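Local structure of uncharacterized protein (Bacteroides ovatus CL02T12C04, 6PTM) at residues Val465-Glu470 / Leu501-Thr506; Ile421-Ser426 / Met452-Met457. The protein is probably an exo-acting carrageenase of glycoside hydrolase family 42, cleaving sugar units from the ends of carrageenan chains. One frame throughout, in Å; residues are numbered along the deposited sequence.

Contact 1: Val465-Glu470 / Leu501-Thr506; sequences VMFNTE and LTATQT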
loop_
_atom_site.group_PDB
_atom_site.type_symbol
_atom_site.label_atom_id
_atom_site.label_comp_id
_atom_site.label_asym_id
_atom_site.label_seq_id
_atom_site.Cartn_x
_atom_site.Cartn_y
_atom_site.Cartn_z
ATOM N N VAL A 465 -5.389 -3.572 -10.476
ATOM C CA VAL A 465 -4.223 -2.683 -10.324
ATOM C C VAL A 465 -4.228 -2.167 -8.883
ATOM O O VAL A 465 -5.279 -1.844 -8.332
ATOM C CB VAL A 465 -4.295 -1.588 -11.390
ATOM C CG1 VAL A 465 -3.491 -0.331 -11.077
ATOM C CG2 VAL A 465 -3.896 -2.180 -12.728
ATOM N N MET A 466 -3.047 -2.060 -8.308
ATOM C CA MET A 466 -2.866 -1.416 -7.002
ATOM C C MET A 466 -2.098 -0.099 -7.179
ATOM O O MET A 466 -0.968 -0.094 -7.708
ATOM C CB MET A 466 -2.151 -2.343 -6.020
ATOM C CG MET A 466 -2.025 -1.696 -4.646
ATOM S SD MET A 466 -0.871 -2.604 -3.568
ATOM C CE MET A 466 -1.851 -4.078 -3.280
ATOM N N PHE A 467 -2.676 0.985 -6.665
ATOM C CA PHE A 467 -2.160 2.362 -6.839
ATOM C C PHE A 467 -1.936 2.985 -5.467
ATOM O O PHE A 467 -2.915 3.281 -4.788
ATOM C CB PHE A 467 -3.132 3.188 -7.684
ATOM C CG PHE A 467 -2.612 4.541 -8.102
ATOM C CD1 PHE A 467 -1.280 4.901 -7.965
ATOM C CD2 PHE A 467 -3.481 5.464 -8.654
ATOM C CE1 PHE A 467 -0.835 6.151 -8.369
ATOM C CE2 PHE A 467 -3.028 6.697 -9.086
ATOM C CZ PHE A 467 -1.714 7.052 -8.912
ATOM N N ASN A 468 -0.677 3.067 -5.051
ATOM C CA ASN A 468 -0.257 3.802 -3.835
ATOM C C ASN A 468 -0.130 5.281 -4.201
ATOM O O ASN A 468 0.825 5.627 -4.884
ATOM C CB ASN A 468 1.024 3.226 -3.235
ATOM C CG ASN A 468 1.332 3.836 -1.892
ATOM O OD1 ASN A 468 0.991 5.006 -1.638
ATOM N ND2 ASN A 468 2.039 3.071 -1.062
ATOM N N THR A 469 -1.114 6.089 -3.805
ATOM C CA THR A 469 -1.333 7.483 -4.279
ATOM C C THR A 469 -0.556 8.458 -3.403
ATOM O O THR A 469 -0.529 9.642 -3.729
ATOM C CB THR A 469 -2.821 7.833 -4.315
ATOM O OG1 THR A 469 -3.473 7.370 -3.120
ATOM C CG2 THR A 469 -3.454 7.229 -5.551
ATOM N N GLU A 470 0.051 7.974 -2.330
ATOM C CA GLU A 470 0.984 8.804 -1.541
ATOM C C GLU A 470 1.980 7.879 -0.864
ATOM O O GLU A 470 1.796 7.586 0.329
ATOM C CB GLU A 470 0.205 9.663 -0.552
ATOM C CG GLU A 470 1.057 10.723 0.116
ATOM C CD GLU A 470 0.317 11.493 1.197
ATOM O OE1 GLU A 470 -0.874 11.815 0.973
ATOM O OE2 GLU A 470 0.904 11.685 2.285
ATOM N N LEU A 501 1.856 -4.184 -5.687
ATOM C CA LEU A 501 1.929 -2.758 -6.081
ATOM C C LEU A 501 2.182 -2.615 -7.588
ATOM O O LEU A 501 3.162 -3.198 -8.119
ATOM C CB LEU A 501 3.039 -2.088 -5.287
ATOM C CG LEU A 501 3.238 -0.600 -5.560
ATOM C CD1 LEU A 501 1.957 0.182 -5.242
ATOM C CD2 LEU A 501 4.404 -0.124 -4.711
ATOM N N THR A 502 1.383 -1.765 -8.229
ATOM C CA THR A 502 1.442 -1.543 -9.695
ATOM C C THR A 502 1.958 -0.141 -10.000
ATOM O O THR A 502 2.681 0.017 -10.971
ATOM C CB THR A 502 0.097 -1.752 -10.403
ATOM O OG1 THR A 502 -0.689 -2.757 -9.767
ATOM C CG2 THR A 502 0.321 -2.132 -11.851
ATOM N N ALA A 503 1.551 0.858 -9.239
ATOM C CA ALA A 503 1.894 2.265 -9.506
ATOM C C ALA A 503 2.009 2.983 -8.180
ATOM O O ALA A 503 1.248 2.651 -7.267
ATOM C CB ALA A 503 0.840 2.893 -10.363
ATOM N N THR A 504 2.884 3.975 -8.124
ATOM C CA THR A 504 3.154 4.777 -6.914
ATOM C C THR A 504 3.327 6.240 -7.304
ATOM O O THR A 504 4.156 6.521 -8.187
ATOM C CB THR A 504 4.402 4.329 -6.159
ATOM O OG1 THR A 504 4.289 2.916 -5.968
ATOM C CG2 THR A 504 4.533 5.059 -4.840
ATOM N N GLN A 505 2.569 7.123 -6.655
ATOM C CA GLN A 505 2.924 8.557 -6.584
ATOM C C GLN A 505 3.661 8.707 -5.259
ATOM O O GLN A 505 2.958 8.665 -4.230
ATOM C CB GLN A 505 1.696 9.459 -6.663
ATOM C CG GLN A 505 2.108 10.919 -6.762
ATOM C CD GLN A 505 0.945 11.864 -6.881
ATOM O OE1 GLN A 505 -0.089 11.707 -6.229
ATOM N NE2 GLN A 505 1.120 12.848 -7.733
ATOM N N THR A 506 4.993 8.817 -5.265
ATOM C CA THR A 506 5.807 8.774 -4.025
ATOM C C THR A 506 5.786 10.143 -3.321
ATOM O O THR A 506 5.924 11.175 -4.014
ATOM C CB THR A 506 7.236 8.312 -4.303
ATOM O OG1 THR A 506 7.199 7.023 -4.939
ATOM C CG2 THR A 506 8.063 8.314 -3.033
#
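With chi1 at -32°, off the usual staggered value, Thr502 carries OG1 beside its own backbone N and directs it at Met466. The N-H of Met466 makes a nearly straight bond to that hydroxyl, N to OG1 2.9 Å. Phe467, its CG anti to the backbone N (chi1 -171°), lets the ring swing toward the partner strand. There its CD1 rests 3.8 Å from Ala503 CB. The ring meets that strand edge-on, Ala503 O and the N atoms of Thr504 and Gln505 lying near its plane, while Thr469 CG2 sits over the ring centre. Between the backbones, Met466 O is gripped twice, by Ala503 N and, at 2.9 Å, by Thr502 N. Further along, Asn468 N donates to Ala503 O and Gln505 N to Asn468 O (2.9 Å). Beyond the doubled acceptor the pairing is parallel, Phe467 with Ala503 and Asn468 with Thr504. On the opposite face from the phenyl ring, the extended Met466 chain brings SD alongside Leu501, 3.8 Å from its CA, and Asn468 CB touches Leu501 CD1. Asn468 OD1 accepts from Glu470 N at 3.2 Å in an Asx turn where the chain turns a corner at Thr469 and Glu470, while Glu470 itself is held by Lys394 and His472. Phe467 also meets the rings of Phe226 and His392 on strands 225-230 and 391-394, consistent with a side chain turned to the barrel interior. Helix 486-498 links the two parallel strands, a beta-alpha-beta crossover consistent with the (beta/alpha)8 barrel of family 42 enzymes.

Contact 2: Ile421-Ser426 / Met452-Met457; sequences IGNDAS and MAYDFM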
loop_
_atom_site.group_PDB
_atom_site.type_symbol
_atom_site.label_atom_id
_atom_site.label_comp_id
_atom_site.label_asym_id
_atom_site.label_seq_id
_atom_site.Cartn_x
_atom_site.Cartn_y
_atom_site.Cartn_z
ATOM N N ILE A 421 -7.118 -0.895 -6.350
ATOM C CA ILE A 421 -6.777 -1.003 -4.905
ATOM C C ILE A 421 -5.996 0.250 -4.536
ATOM O O ILE A 421 -4.837 0.363 -4.926
ATOM C CB ILE A 421 -6.018 -2.295 -4.591
ATOM C CG1 ILE A 421 -6.809 -3.517 -5.048
ATOM C CG2 ILE A 421 -5.702 -2.367 -3.117
ATOM C CD1 ILE A 421 -6.018 -4.790 -4.987
ATOM N N GLY A 422 -6.649 1.179 -3.849
ATOM C CA GLY A 422 -6.004 2.397 -3.345
ATOM C C GLY A 422 -5.436 2.172 -1.964
ATOM O O GLY A 422 -6.028 1.356 -1.185
ATOM N N ASN A 423 -4.346 2.886 -1.672
ATOM C CA ASN A 423 -3.744 2.995 -0.322
ATOM C C ASN A 423 -2.632 4.044 -0.360
ATOM O O ASN A 423 -2.274 4.474 -1.432
ATOM C CB ASN A 423 -3.157 1.672 0.170
ATOM C CG ASN A 423 -2.122 1.097 -0.770
ATOM O OD1 ASN A 423 -0.950 1.473 -0.707
ATOM N ND2 ASN A 423 -2.511 0.208 -1.648
ATOM N N ASP A 424 -2.076 4.370 0.801
ATOM C CA ASP A 424 -0.812 5.152 0.936
ATOM C C ASP A 424 0.038 4.425 1.978
ATOM O O ASP A 424 0.381 5.009 3.008
ATOM C CB ASP A 424 -1.085 6.638 1.152
ATOM C CG ASP A 424 -1.578 7.026 2.527
ATOM O OD1 ASP A 424 -2.260 6.214 3.157
ATOM O OD2 ASP A 424 -1.277 8.157 2.945
ATOM N N ALA A 425 0.322 3.160 1.691
ATOM C CA ALA A 425 1.164 2.285 2.537
ATOM C C ALA A 425 2.437 3.029 2.882
ATOM O O ALA A 425 3.022 3.649 1.951
ATOM C CB ALA A 425 1.493 0.977 1.867
ATOM N N SER A 426 2.794 2.965 4.175
ATOM C CA SER A 426 4.074 3.402 4.782
ATOM C C SER A 426 4.931 2.177 5.097
ATOM O O SER A 426 4.365 1.097 5.407
ATOM C CB SER A 426 3.888 4.165 6.073
ATOM O OG SER A 426 3.150 5.348 5.866
ATOM N N MET A 452 1.824 -7.709 4.701
ATOM C CA MET A 452 0.583 -8.315 5.255
ATOM C C MET A 452 -0.656 -7.559 4.782
ATOM O O MET A 452 -1.553 -8.237 4.325
ATOM C CB MET A 452 0.580 -8.378 6.776
ATOM C CG MET A 452 -0.500 -9.290 7.256
ATOM S SD MET A 452 -0.425 -9.545 9.044
ATOM C CE MET A 452 -1.078 -7.990 9.649
ATOM N N ALA A 453 -0.711 -6.228 4.827
ATOM C CA ALA A 453 -1.922 -5.492 4.363
ATOM C C ALA A 453 -2.123 -5.673 2.836
ATOM O O ALA A 453 -3.269 -5.879 2.404
ATOM C CB ALA A 453 -1.854 -4.040 4.750
ATOM N N TYR A 454 -1.057 -5.579 2.030
ATOM C CA TYR A 454 -1.097 -5.848 0.564
ATOM C C TYR A 454 -1.673 -7.259 0.337
ATOM O O TYR A 454 -2.550 -7.455 -0.550
ATOM C CB TYR A 454 0.293 -5.560 -0.031
ATOM C CG TYR A 454 0.548 -4.088 -0.297
ATOM C CD1 TYR A 454 -0.246 -3.089 0.269
ATOM C CD2 TYR A 454 1.586 -3.682 -1.115
ATOM C CE1 TYR A 454 -0.013 -1.750 0.012
ATOM C CE2 TYR A 454 1.834 -2.342 -1.373
ATOM C CZ TYR A 454 1.019 -1.376 -0.832
ATOM O OH TYR A 454 1.252 -0.066 -1.135
ATOM N N ASP A 455 -1.191 -8.240 1.103
ATOM C CA ASP A 455 -1.637 -9.650 0.963
ATOM C C ASP A 455 -3.133 -9.761 1.304
ATOM O O ASP A 455 -3.843 -10.559 0.644
ATOM C CB ASP A 455 -0.747 -10.605 1.771
ATOM C CG ASP A 455 0.631 -10.805 1.145
ATOM O OD1 ASP A 455 0.808 -10.337 -0.021
ATOM O OD2 ASP A 455 1.528 -11.387 1.834
ATOM N N PHE A 456 -3.617 -8.982 2.263
ATOM C CA PHE A 456 -5.051 -8.971 2.610
ATOM C C PHE A 456 -5.836 -8.369 1.425
ATOM O O PHE A 456 -6.827 -8.981 0.973
ATOM C CB PHE A 456 -5.266 -8.298 3.966
ATOM C CG PHE A 456 -6.715 -8.227 4.374
ATOM C CD1 PHE A 456 -7.344 -9.322 4.953
ATOM C CD2 PHE A 456 -7.478 -7.096 4.097
ATOM C CE1 PHE A 456 -8.693 -9.262 5.298
ATOM C CE2 PHE A 456 -8.819 -7.031 4.473
ATOM C CZ PHE A 456 -9.429 -8.115 5.058
ATOM N N MET A 457 -5.432 -7.195 0.961
ATOM C CA MET A 457 -6.089 -6.495 -0.166
ATOM C C MET A 457 -6.091 -7.422 -1.415
ATOM O O MET A 457 -7.133 -7.516 -2.087
ATOM C CB MET A 457 -5.344 -5.190 -0.456
ATOM C CG MET A 457 -5.542 -4.107 0.552
ATOM S SD MET A 457 -4.460 -2.672 0.154
ATOM C CE MET A 457 -3.769 -2.255 1.754
#
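An Asx turn at the end of strand 421-423, built by Asn423 and Ala425, meets Tyr454 of helix 448-460, in what is probably the helical layer of a (beta/alpha)8 barrel. Asn423 CG stands between its backbone N and carbonyl carbon (chi1 57°), which carries OD1 round to two donors. Ala425 N lies 3.2 Å from OD1 in the carbonyl plane, on a lone pair; Tyr454 OH, tilted from that plane, is 2.7 Å from the same oxygen. The amide lies across the rim of the phenol, its plane turned 53° from the ring. Ala425 CB comes within 3.2 Å of Tyr454 OH, a close contact in a buried spot. Farther back along the strand, Ile421 CG2 presses on Met457 SD at 3.5 Å, and Asn423 ND2 approaches the same sulfur. A leucine in place of Asn423 would probably leave Tyr454 OH and Ala425 N without their shared acceptor and set the turn free to shift. The short helical segment runs roughly antiparallel to the strand, at 153°. Helix 448-460 follows strand 421-423 in the chain and leads on to strand 466-471, whose Asn468 also bonds Tyr454 OH; Met457 also packs on Leu411 and Thr415 of helix 411-417.

How the contacts relate
Both contacts are buried near the middle of the chain, and both involve the same sheet. Contact 1 is made within it, strand against strand, and depends chiefly on backbone bonds, with one threonine hydroxyl added; contact 2 runs from a neighbouring strand outward to a helix, and rests on side chains alone, one shared amide oxygen and a sulfur-aliphatic touch. They meet directly: Ile421 probably exchanges backbone hydrogen bonds with Val465 and Phe467, making strand 421-423 the neighbour of strand 466-471. Asn468 joins them chemically too, since its ND2 bonds Ala425 O. Together they are consistent with a barrel in which strands pair through their backbones and, here, helix 448-460 is joined through side chains.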